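RNA-dependent RNA Polymerase (Bombyx mori cytoplasmic polyhedrosis virus, PDB 6TZ0) catalyses RNA-templated RNA synthesis, making the plus-strand transcripts of the viral double-stranded genome and the minus strands that replicate it. Local coordinates at residues A[648-660]-A[672-684]. Residues are numbered along the deposited sequence; the frame is centred on the assembly and turned at random.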
loop_
_atom_site.group_PDB
_atom_site.type_symbol
_atom_site.label_atom_id
_atom_site.label_comp_id
_atom_site.label_asym_id
_atom_site.label_seq_id
_atom_site.Cartn_x
_atom_site.Cartn_y
_atom_site.Cartn_z
ATOM N N HIS A 648 -5.507 -2.517 -11.374
ATOM C CA HIS A 648 -4.650 -3.199 -12.334
ATOM C C HIS A 648 -5.131 -4.616 -12.598
ATOM O O HIS A 648 -5.082 -5.073 -13.745
ATOM C CB HIS A 648 -3.205 -3.209 -11.840
ATOM C CG HIS A 648 -2.647 -1.844 -11.588
ATOM N ND1 HIS A 648 -2.461 -0.917 -12.588
ATOM C CD2 HIS A 648 -2.186 -1.267 -10.458
ATOM C CE1 HIS A 648 -1.940 0.185 -12.083
ATOM N NE2 HIS A 648 -1.765 -0.001 -10.790
ATOM N N THR A 649 -5.672 -5.289 -11.574
ATOM C CA THR A 649 -6.188 -6.642 -11.758
ATOM C C THR A 649 -7.398 -6.659 -12.690
ATOM O O THR A 649 -7.449 -7.454 -13.641
ATOM C CB THR A 649 -6.555 -7.238 -10.406
ATOM O OG1 THR A 649 -5.408 -7.224 -9.556
ATOM C CG2 THR A 649 -7.018 -8.659 -10.580
ATOM N N VAL A 650 -8.369 -5.769 -12.439
ATOM C CA VAL A 650 -9.572 -5.685 -13.259
ATOM C C VAL A 650 -9.233 -5.285 -14.686
ATOM O O VAL A 650 -9.720 -5.898 -15.643
ATOM C CB VAL A 650 -10.582 -4.718 -12.613
ATOM C CG1 VAL A 650 -11.671 -4.339 -13.580
ATOM C CG2 VAL A 650 -11.226 -5.367 -11.409
ATOM N N LEU A 651 -8.347 -4.298 -14.852
ATOM C CA LEU A 651 -8.005 -3.812 -16.184
ATOM C C LEU A 651 -7.267 -4.864 -17.002
ATOM O O LEU A 651 -7.551 -5.039 -18.195
ATOM C CB LEU A 651 -7.180 -2.530 -16.058
ATOM C CG LEU A 651 -6.794 -1.714 -17.292
ATOM C CD1 LEU A 651 -6.829 -0.266 -16.927
ATOM C CD2 LEU A 651 -5.400 -2.038 -17.759
ATOM N N LEU A 652 -6.335 -5.594 -16.384
ATOM C CA LEU A 652 -5.582 -6.582 -17.144
ATOM C C LEU A 652 -6.430 -7.799 -17.481
ATOM O O LEU A 652 -6.335 -8.329 -18.600
ATOM C CB LEU A 652 -4.328 -6.981 -16.375
ATOM C CG LEU A 652 -3.249 -5.904 -16.328
ATOM C CD1 LEU A 652 -2.168 -6.294 -15.345
ATOM C CD2 LEU A 652 -2.682 -5.683 -17.711
ATOM N N GLN A 653 -7.289 -8.242 -16.549
ATOM C CA GLN A 653 -8.149 -9.375 -16.874
ATOM C C GLN A 653 -9.194 -8.986 -17.908
ATOM O O GLN A 653 -9.551 -9.811 -18.758
ATOM C CB GLN A 653 -8.792 -9.950 -15.610
ATOM C CG GLN A 653 -9.962 -9.201 -15.027
ATOM C CD GLN A 653 -10.380 -9.760 -13.698
ATOM O OE1 GLN A 653 -9.718 -10.619 -13.137
ATOM N NE2 GLN A 653 -11.516 -9.302 -13.203
ATOM N N GLY A 654 -9.611 -7.717 -17.915
ATOM C CA GLY A 654 -10.542 -7.261 -18.923
ATOM C C GLY A 654 -9.922 -7.214 -20.302
ATOM O O GLY A 654 -10.533 -7.672 -21.265
ATOM N N LEU A 655 -8.690 -6.697 -20.406
ATOM C CA LEU A 655 -8.009 -6.659 -21.700
ATOM C C LEU A 655 -7.750 -8.057 -22.249
ATOM O O LEU A 655 -7.987 -8.309 -23.434
ATOM C CB LEU A 655 -6.692 -5.892 -21.604
ATOM C CG LEU A 655 -6.676 -4.384 -21.386
ATOM C CD1 LEU A 655 -5.242 -3.925 -21.251
ATOM C CD2 LEU A 655 -7.353 -3.654 -22.515
ATOM N N VAL A 656 -7.321 -8.994 -21.397
ATOM C CA VAL A 656 -6.994 -10.332 -21.884
ATOM C C VAL A 656 -8.253 -11.098 -22.288
ATOM O O VAL A 656 -8.334 -11.651 -23.398
ATOM C CB VAL A 656 -6.168 -11.096 -20.834
ATOM C CG1 VAL A 656 -6.006 -12.545 -21.231
ATOM C CG2 VAL A 656 -4.807 -10.465 -20.705
ATOM N N ARG A 657 -9.258 -11.142 -21.409
ATOM C CA ARG A 657 -10.456 -11.907 -21.731
ATOM C C ARG A 657 -11.284 -11.247 -22.832
ATOM O O ARG A 657 -11.919 -11.947 -23.638
ATOM C CB ARG A 657 -11.278 -12.109 -20.470
ATOM C CG ARG A 657 -10.627 -12.992 -19.433
ATOM C CD ARG A 657 -10.611 -14.425 -19.907
ATOM N NE ARG A 657 -10.146 -15.338 -18.872
ATOM C CZ ARG A 657 -9.996 -16.645 -19.046
ATOM N NH1 ARG A 657 -10.268 -17.185 -20.219
ATOM N NH2 ARG A 657 -9.568 -17.405 -18.054
ATOM N N GLY A 658 -11.258 -9.918 -22.927
ATOM C CA GLY A 658 -11.901 -9.265 -24.042
ATOM C C GLY A 658 -11.167 -9.459 -25.344
ATOM O O GLY A 658 -11.786 -9.441 -26.407
ATOM N N ASN A 659 -9.845 -9.646 -25.295
ATOM C CA ASN A 659 -9.140 -10.009 -26.515
ATOM C C ASN A 659 -9.510 -11.415 -26.958
ATOM O O ASN A 659 -9.560 -11.689 -28.159
ATOM C CB ASN A 659 -7.633 -9.917 -26.317
ATOM C CG ASN A 659 -6.881 -9.893 -27.621
ATOM O OD1 ASN A 659 -7.472 -9.758 -28.688
ATOM N ND2 ASN A 659 -5.578 -10.076 -27.551
ATOM N N GLU A 660 -9.766 -12.306 -26.000
ATOM C CA GLU A 660 -10.270 -13.639 -26.332
ATOM C C GLU A 660 -11.623 -13.560 -27.042
ATOM O O GLU A 660 -11.830 -14.196 -28.086
ATOM C CB GLU A 660 -10.357 -14.480 -25.057
ATOM C CG GLU A 660 -10.745 -15.922 -25.252
ATOM C CD GLU A 660 -10.668 -16.720 -23.966
ATOM O OE1 GLU A 660 -10.361 -16.124 -22.918
ATOM O OE2 GLU A 660 -10.899 -17.946 -24.004
ATOM N N LEU A 672 -6.233 -20.202 -24.978
ATOM C CA LEU A 672 -5.920 -19.759 -23.627
ATOM C C LEU A 672 -6.634 -20.648 -22.620
ATOM O O LEU A 672 -7.858 -20.796 -22.674
ATOM C CB LEU A 672 -6.335 -18.300 -23.460
ATOM C CG LEU A 672 -5.920 -17.456 -22.256
ATOM C CD1 LEU A 672 -5.767 -16.035 -22.714
ATOM C CD2 LEU A 672 -6.946 -17.497 -21.157
ATOM N N THR A 673 -5.874 -21.220 -21.693
ATOM C CA THR A 673 -6.450 -22.093 -20.679
ATOM C C THR A 673 -6.781 -21.340 -19.393
ATOM O O THR A 673 -7.944 -21.273 -18.991
ATOM C CB THR A 673 -5.491 -23.239 -20.386
ATOM O OG1 THR A 673 -4.279 -22.696 -19.869
ATOM C CG2 THR A 673 -5.180 -23.988 -21.649
ATOM N N THR A 674 -5.767 -20.781 -18.734
ATOM C CA THR A 674 -5.961 -19.989 -17.527
ATOM C C THR A 674 -5.077 -18.753 -17.586
ATOM O O THR A 674 -4.052 -18.728 -18.268
ATOM C CB THR A 674 -5.633 -20.761 -16.229
ATOM O OG1 THR A 674 -4.285 -21.236 -16.268
ATOM C CG2 THR A 674 -6.584 -21.929 -15.981
ATOM N N ILE A 675 -5.499 -17.717 -16.865
ATOM C CA ILE A 675 -4.649 -16.581 -16.543
ATOM C C ILE A 675 -4.761 -16.324 -15.048
ATOM O O ILE A 675 -5.798 -16.583 -14.435
ATOM C CB ILE A 675 -4.986 -15.297 -17.346
ATOM C CG1 ILE A 675 -6.424 -14.858 -17.125
ATOM C CG2 ILE A 675 -4.723 -15.481 -18.819
ATOM C CD1 ILE A 675 -6.709 -13.468 -17.615
ATOM N N LYS A 676 -3.667 -15.851 -14.452
ATOM C CA LYS A 676 -3.646 -15.430 -13.056
ATOM C C LYS A 676 -3.003 -14.056 -12.962
ATOM O O LYS A 676 -1.924 -13.836 -13.517
ATOM C CB LYS A 676 -2.901 -16.429 -12.174
ATOM C CG LYS A 676 -3.610 -17.747 -12.014
ATOM C CD LYS A 676 -4.892 -17.561 -11.232
ATOM C CE LYS A 676 -5.606 -18.876 -11.014
ATOM N NZ LYS A 676 -6.884 -18.697 -10.284
ATOM N N ILE A 677 -3.683 -13.124 -12.292
ATOM C CA ILE A 677 -3.273 -11.725 -12.230
ATOM C C ILE A 677 -3.348 -11.250 -10.783
ATOM O O ILE A 677 -4.310 -11.560 -10.074
ATOM C CB ILE A 677 -4.148 -10.843 -13.156
ATOM C CG1 ILE A 677 -3.934 -11.220 -14.616
ATOM C CG2 ILE A 677 -3.822 -9.373 -13.021
ATOM C CD1 ILE A 677 -4.928 -10.631 -15.538
ATOM N N LEU A 678 -2.317 -10.520 -10.330
ATOM C CA LEU A 678 -2.374 -9.855 -9.032
ATOM C C LEU A 678 -1.916 -8.396 -9.137
ATOM O O LEU A 678 -1.472 -7.805 -8.152
ATOM C CB LEU A 678 -1.556 -10.640 -7.996
ATOM C CG LEU A 678 -1.917 -10.472 -6.513
ATOM C CD1 LEU A 678 -3.325 -10.925 -6.332
ATOM C CD2 LEU A 678 -1.013 -11.245 -5.596
ATOM N N GLY A 679 -2.013 -7.793 -10.315
ATOM C CA GLY A 679 -1.626 -6.406 -10.470
ATOM C C GLY A 679 -0.160 -6.358 -10.823
ATOM O O GLY A 679 0.675 -6.738 -9.999
ATOM N N ASP A 680 0.146 -5.967 -12.063
ATOM C CA ASP A 680 1.459 -5.888 -12.709
ATOM C C ASP A 680 2.086 -7.272 -12.941
ATOM O O ASP A 680 3.121 -7.363 -13.608
ATOM C CB ASP A 680 2.442 -4.989 -11.933
ATOM C CG ASP A 680 3.521 -4.391 -12.816
ATOM O OD1 ASP A 680 3.443 -4.557 -14.046
ATOM O OD2 ASP A 680 4.453 -3.765 -12.274
ATOM N N ASP A 681 1.476 -8.353 -12.455
ATOM C CA ASP A 681 1.926 -9.722 -12.696
ATOM C C ASP A 681 0.841 -10.468 -13.450
ATOM O O ASP A 681 -0.204 -10.784 -12.880
ATOM C CB ASP A 681 2.244 -10.454 -11.395
ATOM C CG ASP A 681 3.604 -10.120 -10.855
ATOM O OD1 ASP A 681 4.517 -9.847 -11.662
ATOM O OD2 ASP A 681 3.769 -10.141 -9.619
ATOM N N ILE A 682 1.097 -10.772 -14.715
ATOM C CA ILE A 682 0.193 -11.561 -15.538
ATOM C C ILE A 682 0.869 -12.902 -15.779
ATOM O O ILE A 682 2.084 -12.961 -15.987
ATOM C CB ILE A 682 -0.137 -10.862 -16.876
ATOM C CG1 ILE A 682 -0.591 -9.422 -16.672
ATOM C CG2 ILE A 682 -1.227 -11.595 -17.636
ATOM C CD1 ILE A 682 0.494 -8.393 -16.931
ATOM N N MET A 683 0.092 -13.980 -15.726
ATOM C CA MET A 683 0.594 -15.321 -16.019
ATOM C C MET A 683 -0.361 -15.998 -16.994
ATOM O O MET A 683 -1.422 -16.469 -16.590
ATOM C CB MET A 683 0.733 -16.135 -14.746
ATOM C CG MET A 683 1.308 -17.499 -14.976
ATOM S SD MET A 683 1.429 -18.470 -13.479
ATOM C CE MET A 683 -0.277 -18.920 -13.235
ATOM N N GLU A 684 0.019 -16.076 -18.262
ATOM C CA GLU A 684 -0.821 -16.654 -19.300
ATOM C C GLU A 684 -0.344 -18.053 -19.656
ATOM O O GLU A 684 0.854 -18.293 -19.813
ATOM C CB GLU A 684 -0.808 -15.775 -20.547
ATOM C CG GLU A 684 -1.441 -14.428 -20.335
ATOM C CD GLU A 684 -1.300 -13.537 -21.539
ATOM O OE1 GLU A 684 -0.557 -13.907 -22.468
ATOM O OE2 GLU A 684 -1.932 -12.464 -21.566
#
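Residues 648-660, part of helix 644-665, lie along strand 672-677 and run nearly against it, with 159° between their directions and 9.1 Å between their axes, so that Thr649 sits by Gly679 at one end and Glu660 by Leu672 at the other. No hydrogen bond joins the two segments; the contact is mostly apolar. Ile677 lies against the turn from Thr649 to Gln653: its CG2 meets Thr649 CA, and CD1 packs close to the backbone of Gln653 and within 3.8 Å of Leu652 CB. With CG beside the backbone N (chi1 -72°), Leu652 sends CD1 across Ile682 at roughly a right angle, 3.7 Å from Ile682 CD1. One turn on, Val656 and Ile675 meet tip to tip; Val656 CG1 lies 3.8 Å from Leu672 CD1, and Val656 CG2 meets Glu684 OE2.

Strands 672-677 and 682-687 form a beta hairpin in the palm of the polymerase, and its turn carries the Gly-Asp-Asp of motif C. Asp680 and Asp681, which bind magnesium ions in another structure of this protein though none is bound here, occupy this turn, and Gly679 lies against the helix, its CA 3.8 Å from His648 CB. The His648 imidazole reaches Asp552, likewise seen elsewhere to bind UTP, through a weak hydrogen bond, while Thr649 OG1 bonds back to Ser645 O in its own helix.

At the far end Arg657, bent at chi2 (-71°), lays its guanidinium against Leu672, whose CD2 sits over one face, offset toward the rim and 3.5 Å from Arg657 NH1. The same NH1 makes a salt bridge to Glu660 OE1 at 2.9 Å, using the syn lone pair of that oxygen; Glu660 OE2 has a weak hydrogen bond to Ser670 OG.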